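Local structure of inositol-1,4,5-trisphosphate 5-phosphatase 1 (Schizosaccharomyces pombe, 1I9Z) at residues H166-Y171 with D178-T183; R182-G187 with V202-D207. The protein removes the 5-phosphate from soluble and lipid inositol phosphates through its magnesium-dependent 5-phosphatase domain, controlling phosphoinositide levels in membrane trafficking and signalling. All blocks are in the same frame, centred on the assembly; numbering follows the deposited sequence.

Contact 1 of 2, residues H166-Y171 with D178-T183. With 2IP (D-myo-inositol-1,4-bisphosphate), chain C.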
# COMPACT_ATOMS: atom_id res chain seq x y z
N HIS A 166 -2.06 -0.88 11.64
CA HIS A 166 -2.69 -0.00 12.63
C HIS A 166 -1.63 0.05 13.68
O HIS A 166 -1.36 -0.99 14.34
CB HIS A 166 -3.96 -0.65 13.16
CG HIS A 166 -4.86 0.28 13.91
ND1 HIS A 166 -4.52 1.58 14.27
CD2 HIS A 166 -6.09 0.05 14.45
CE1 HIS A 166 -5.50 2.10 15.00
NE2 HIS A 166 -6.46 1.19 15.11
N LEU A 167 -0.97 1.22 13.84
CA LEU A 167 0.11 1.32 14.82
C LEU A 167 -0.27 1.95 16.14
O LEU A 167 -1.43 2.43 16.36
CB LEU A 167 1.32 2.06 14.18
CG LEU A 167 1.75 1.63 12.79
CD1 LEU A 167 3.01 2.45 12.35
CD2 LEU A 167 2.02 0.03 12.75
N ALA A 168 0.68 1.95 17.08
CA ALA A 168 0.34 2.41 18.45
C ALA A 168 -0.35 3.76 18.54
O ALA A 168 0.11 4.70 17.89
CB ALA A 168 1.57 2.46 19.32
N ALA A 169 -1.41 3.85 19.36
CA ALA A 169 -2.16 5.12 19.48
C ALA A 169 -1.51 5.94 20.56
O ALA A 169 -0.78 5.39 21.40
CB ALA A 169 -3.62 4.85 19.87
N GLY A 170 -1.76 7.24 20.54
CA GLY A 170 -1.20 8.08 21.59
C GLY A 170 -0.70 9.37 20.97
O GLY A 170 -0.26 9.40 19.81
N TYR A 171 -0.83 10.45 21.72
CA TYR A 171 -0.38 11.74 21.23
C TYR A 171 1.14 11.89 21.10
O TYR A 171 1.67 12.19 20.03
CB TYR A 171 -0.91 12.82 22.16
CG TYR A 171 -0.53 14.21 21.72
CD1 TYR A 171 -0.93 14.70 20.50
CD2 TYR A 171 0.23 15.04 22.56
CE1 TYR A 171 -0.61 16.00 20.09
CE2 TYR A 171 0.57 16.34 22.17
CZ TYR A 171 0.12 16.81 20.92
OH TYR A 171 0.33 18.14 20.59
N ASP A 178 7.52 4.22 16.03
CA ASP A 178 8.72 3.87 15.23
C ASP A 178 9.15 2.41 15.52
O ASP A 178 9.59 1.68 14.65
CB ASP A 178 9.90 4.80 15.61
CG ASP A 178 9.72 6.21 15.13
OD1 ASP A 178 10.65 7.04 15.48
OD2 ASP A 178 8.71 6.57 14.41
N HIS A 179 9.00 2.02 16.78
CA HIS A 179 9.34 0.68 17.21
C HIS A 179 8.41 -0.31 16.49
O HIS A 179 8.82 -1.43 16.11
CB HIS A 179 9.12 0.57 18.70
CG HIS A 179 9.17 -0.85 19.19
ND1 HIS A 179 8.05 -1.52 19.65
CD2 HIS A 179 10.20 -1.71 19.28
CE1 HIS A 179 8.40 -2.75 20.03
NE2 HIS A 179 9.71 -2.88 19.81
N ASP A 180 7.15 0.08 16.32
CA ASP A 180 6.19 -0.79 15.63
C ASP A 180 6.61 -0.98 14.18
O ASP A 180 6.49 -2.07 13.60
CB ASP A 180 4.76 -0.19 15.66
CG ASP A 180 4.10 -0.30 17.00
OD1 ASP A 180 4.62 -1.01 17.88
OD2 ASP A 180 3.04 0.34 17.22
N TYR A 181 7.10 0.09 13.55
CA TYR A 181 7.58 -0.01 12.21
C TYR A 181 8.69 -1.05 12.14
O TYR A 181 8.68 -1.95 11.28
CB TYR A 181 8.18 1.35 11.74
CG TYR A 181 9.03 1.18 10.50
CD1 TYR A 181 8.46 1.05 9.27
CD2 TYR A 181 10.42 0.96 10.62
CE1 TYR A 181 9.23 0.68 8.14
CE2 TYR A 181 11.19 0.58 9.55
CZ TYR A 181 10.58 0.43 8.30
OH TYR A 181 11.27 -0.04 7.25
N ARG A 182 9.66 -0.93 13.04
CA ARG A 182 10.78 -1.85 12.98
C ARG A 182 10.37 -3.29 13.23
O ARG A 182 10.89 -4.19 12.58
CB ARG A 182 11.85 -1.46 14.01
CG ARG A 182 12.46 -0.08 13.72
CD ARG A 182 13.68 0.12 14.68
NE ARG A 182 13.51 1.23 15.60
CZ ARG A 182 12.82 1.15 16.71
NH1 ARG A 182 12.23 0.03 17.03
NH2 ARG A 182 12.71 2.16 17.52
N THR A 183 9.44 -3.47 14.16
CA THR A 183 8.91 -4.79 14.55
C THR A 183 8.25 -5.46 13.37
O THR A 183 8.45 -6.66 13.09
CB THR A 183 7.91 -4.63 15.73
OG1 THR A 183 8.61 -4.14 16.88
CG2 THR A 183 7.25 -6.01 16.14
C1 2IP C . -4.71 8.77 23.48
C2 2IP C . -5.59 7.50 23.66
C3 2IP C . -7.01 7.68 23.02
C4 2IP C . -6.96 8.11 21.53
C5 2IP C . -6.18 9.44 21.45
C6 2IP C . -4.73 9.31 22.00
O1 2IP C . -4.11 9.59 24.45
O2 2IP C . -5.02 6.37 23.07
O3 2IP C . -7.73 6.49 23.08
O4 2IP C . -8.33 8.28 21.04
O5 2IP C . -6.10 9.89 20.10
O6 2IP C . -4.24 10.64 21.86
P4 2IP C . -8.99 7.37 19.93
O41 2IP C . -8.00 7.37 18.71
O42 2IP C . -10.29 7.92 19.54
O43 2IP C . -9.12 6.02 20.65
P1 2IP C . -2.69 9.77 24.91
O11 2IP C . -2.82 9.65 26.44
O12 2IP C . -1.61 8.85 24.42
O13 2IP C . -2.40 11.25 24.62
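The inositol-phosphate-binding loop that follows strand 158-166 is tied to helix 174-187 through A168 and D180. The backbone N-H of A168 is directed at D180 OD2, with A168 N 2.9 Å from that oxygen. The donor comes in from beyond the oxygen, almost in line with the D180 CG-OD2 bond, while the hydrogen bond bends at the hydrogen (N-H...O angle 146°). D180 reaches the loop because its CG stands anti to its own carbonyl carbon (chi1 -74°), projecting the carboxylate off the helix; A168 CB lies 3.3 Å from the same OD2. Alongside, L167 and D180 run past each other in opposite directions, and L167 CD2 packs 4.0 Å from D180 CB. In this DNase I-like phosphatase domain, the far end of the loop forms part of the pocket holding D-myo-inositol-1,4-bisphosphate. Y171 N donates to O12 of the ligand's 1-phosphate at 3.2 Å, and makes a weak bond to O13 of that group. G170, lacking a side chain, brings its CA to 3.0 Å from O12 of the ligand. From about one turn before D180 on the helix, R177 donates through NH2 to A168 O and through NH1 to G170 O.

Contact 2 of 2, residues R182-G187 with V202-D207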
# COMPACT_ATOMS: atom_id res chain seq x y z
N ARG A 182 9.66 -0.93 13.04
CA ARG A 182 10.78 -1.85 12.98
C ARG A 182 10.37 -3.29 13.23
O ARG A 182 10.89 -4.19 12.58
CB ARG A 182 11.85 -1.46 14.01
CG ARG A 182 12.46 -0.08 13.72
CD ARG A 182 13.68 0.12 14.68
NE ARG A 182 13.51 1.23 15.60
CZ ARG A 182 12.82 1.15 16.71
NH1 ARG A 182 12.23 0.03 17.03
NH2 ARG A 182 12.71 2.16 17.52
N THR A 183 9.44 -3.47 14.16
CA THR A 183 8.91 -4.79 14.55
C THR A 183 8.25 -5.46 13.37
O THR A 183 8.45 -6.66 13.09
CB THR A 183 7.91 -4.63 15.73
OG1 THR A 183 8.61 -4.14 16.88
CG2 THR A 183 7.25 -6.01 16.14
N ILE A 184 7.45 -4.69 12.64
CA ILE A 184 6.77 -5.23 11.49
C ILE A 184 7.69 -5.44 10.31
O ILE A 184 7.59 -6.44 9.59
CB ILE A 184 5.58 -4.29 11.07
CG1 ILE A 184 4.55 -4.26 12.18
CG2 ILE A 184 5.05 -4.72 9.67
CD1 ILE A 184 3.51 -3.04 12.07
N ALA A 185 8.58 -4.49 10.04
CA ALA A 185 9.48 -4.63 8.88
C ALA A 185 10.40 -5.86 9.07
O ALA A 185 10.73 -6.58 8.13
CB ALA A 185 10.30 -3.37 8.72
N SER A 186 10.83 -6.11 10.31
CA SER A 186 11.67 -7.30 10.56
C SER A 186 10.82 -8.55 10.75
O SER A 186 11.23 -9.67 10.42
CB SER A 186 12.49 -7.15 11.85
OG SER A 186 13.20 -5.92 11.87
N GLY A 187 9.61 -8.39 11.26
CA GLY A 187 8.81 -9.58 11.56
C GLY A 187 7.91 -10.18 10.51
O GLY A 187 7.54 -11.36 10.62
N VAL A 202 6.47 -1.84 -3.24
CA VAL A 202 5.89 -2.14 -1.94
C VAL A 202 5.00 -0.93 -1.57
O VAL A 202 5.46 0.23 -1.69
CB VAL A 202 6.98 -2.24 -0.83
CG1 VAL A 202 6.28 -2.52 0.52
CG2 VAL A 202 8.02 -3.33 -1.16
N VAL A 203 3.77 -1.15 -1.11
CA VAL A 203 2.91 -0.01 -0.69
C VAL A 203 2.54 -0.39 0.71
O VAL A 203 2.04 -1.52 0.95
CB VAL A 203 1.62 0.17 -1.54
CG1 VAL A 203 0.76 1.31 -0.95
CG2 VAL A 203 2.00 0.53 -2.98
N TRP A 204 2.86 0.50 1.67
CA TRP A 204 2.59 0.20 3.09
C TRP A 204 1.72 1.36 3.55
O TRP A 204 2.11 2.52 3.42
CB TRP A 204 3.88 0.14 3.86
CG TRP A 204 3.82 -0.31 5.27
CD1 TRP A 204 2.75 -0.29 6.12
CD2 TRP A 204 4.93 -0.83 6.02
NE1 TRP A 204 3.13 -0.78 7.34
CE2 TRP A 204 4.46 -1.10 7.30
CE3 TRP A 204 6.27 -1.06 5.71
CZ2 TRP A 204 5.30 -1.62 8.32
CZ3 TRP A 204 7.11 -1.59 6.74
CH2 TRP A 204 6.62 -1.86 8.01
N PHE A 205 0.57 1.07 4.15
CA PHE A 205 -0.35 2.12 4.47
C PHE A 205 -1.29 1.76 5.62
O PHE A 205 -1.32 0.62 6.05
CB PHE A 205 -1.23 2.40 3.20
CG PHE A 205 -2.19 1.22 2.83
CD1 PHE A 205 -3.52 1.25 3.27
CD2 PHE A 205 -1.76 0.14 2.07
CE1 PHE A 205 -4.41 0.20 2.94
CE2 PHE A 205 -2.62 -0.92 1.73
CZ PHE A 205 -3.97 -0.89 2.16
N GLY A 206 -2.06 2.75 6.05
CA GLY A 206 -3.07 2.52 7.09
C GLY A 206 -3.09 3.60 8.13
O GLY A 206 -2.74 4.73 7.84
N ASP A 207 -3.52 3.26 9.34
CA ASP A 207 -3.63 4.23 10.43
C ASP A 207 -2.32 4.06 11.19
O ASP A 207 -2.21 3.27 12.15
CB ASP A 207 -4.82 3.88 11.34
CG ASP A 207 -4.99 4.89 12.48
OD1 ASP A 207 -4.05 5.72 12.69
OD2 ASP A 207 -6.05 4.84 13.16
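An apolar helix-on-sheet contact joins I184 and A185, on the last turn of helix 174-187, to W204 on strand 201-205, within the beta-alpha-beta unit formed by strand 158-166, this helix and strand 201-205. The indole does most of the work from the strand. With its CG anti to the backbone N (chi1 -173°), it extends outward from the sheet and presents its six-membered ring to the helix. I184 meets that ring through CG2, which comes to 3.4 Å from W204 CZ2, while I184 CB follows at 3.8 Å from the same carbon. The approach is oblique. One residue further on, A185 CB touches W204 CH2 at 4.0 Å, and the ring lies close to the helix backbone there, with A185 N 3.9 Å from W204 CH2. No hydrogen bond crosses the contact; the buried indole NE1 is instead satisfied by the hydroxyl of S165 on the adjacent strand. Aromatic neighbours complete the ring's surroundings: F247 meets it edge-to-face, and Y181 and F208 also pack against it. The strand itself is hydrogen-bonded between strands 158-166 and 283-288. V203 and F205 touch V29 of strand 20-33, in the other sheet of the sandwich, whereas W204 reaches the layer formed by helix 174-187.

From the end of strand 158-166 the chain enters the ligand-binding loop, and contact 1 closes the short connection of six residues between that loop and the middle of helix 174-187. The helix then leads straight into contact 2, which spans the 14-residue return to strand 201-205. The two contacts follow one another without nesting, overlapping at R182 and T183. They also meet in space: L167 N lies 2.9 Å from D207 O, probably a hydrogen bond, joining the start of the loop to the end of the returning segment. L167 CD2 touches I184 CD1. The loop leading to the inositol-phosphate pocket, the helix and the five-stranded sheet are thereby joined.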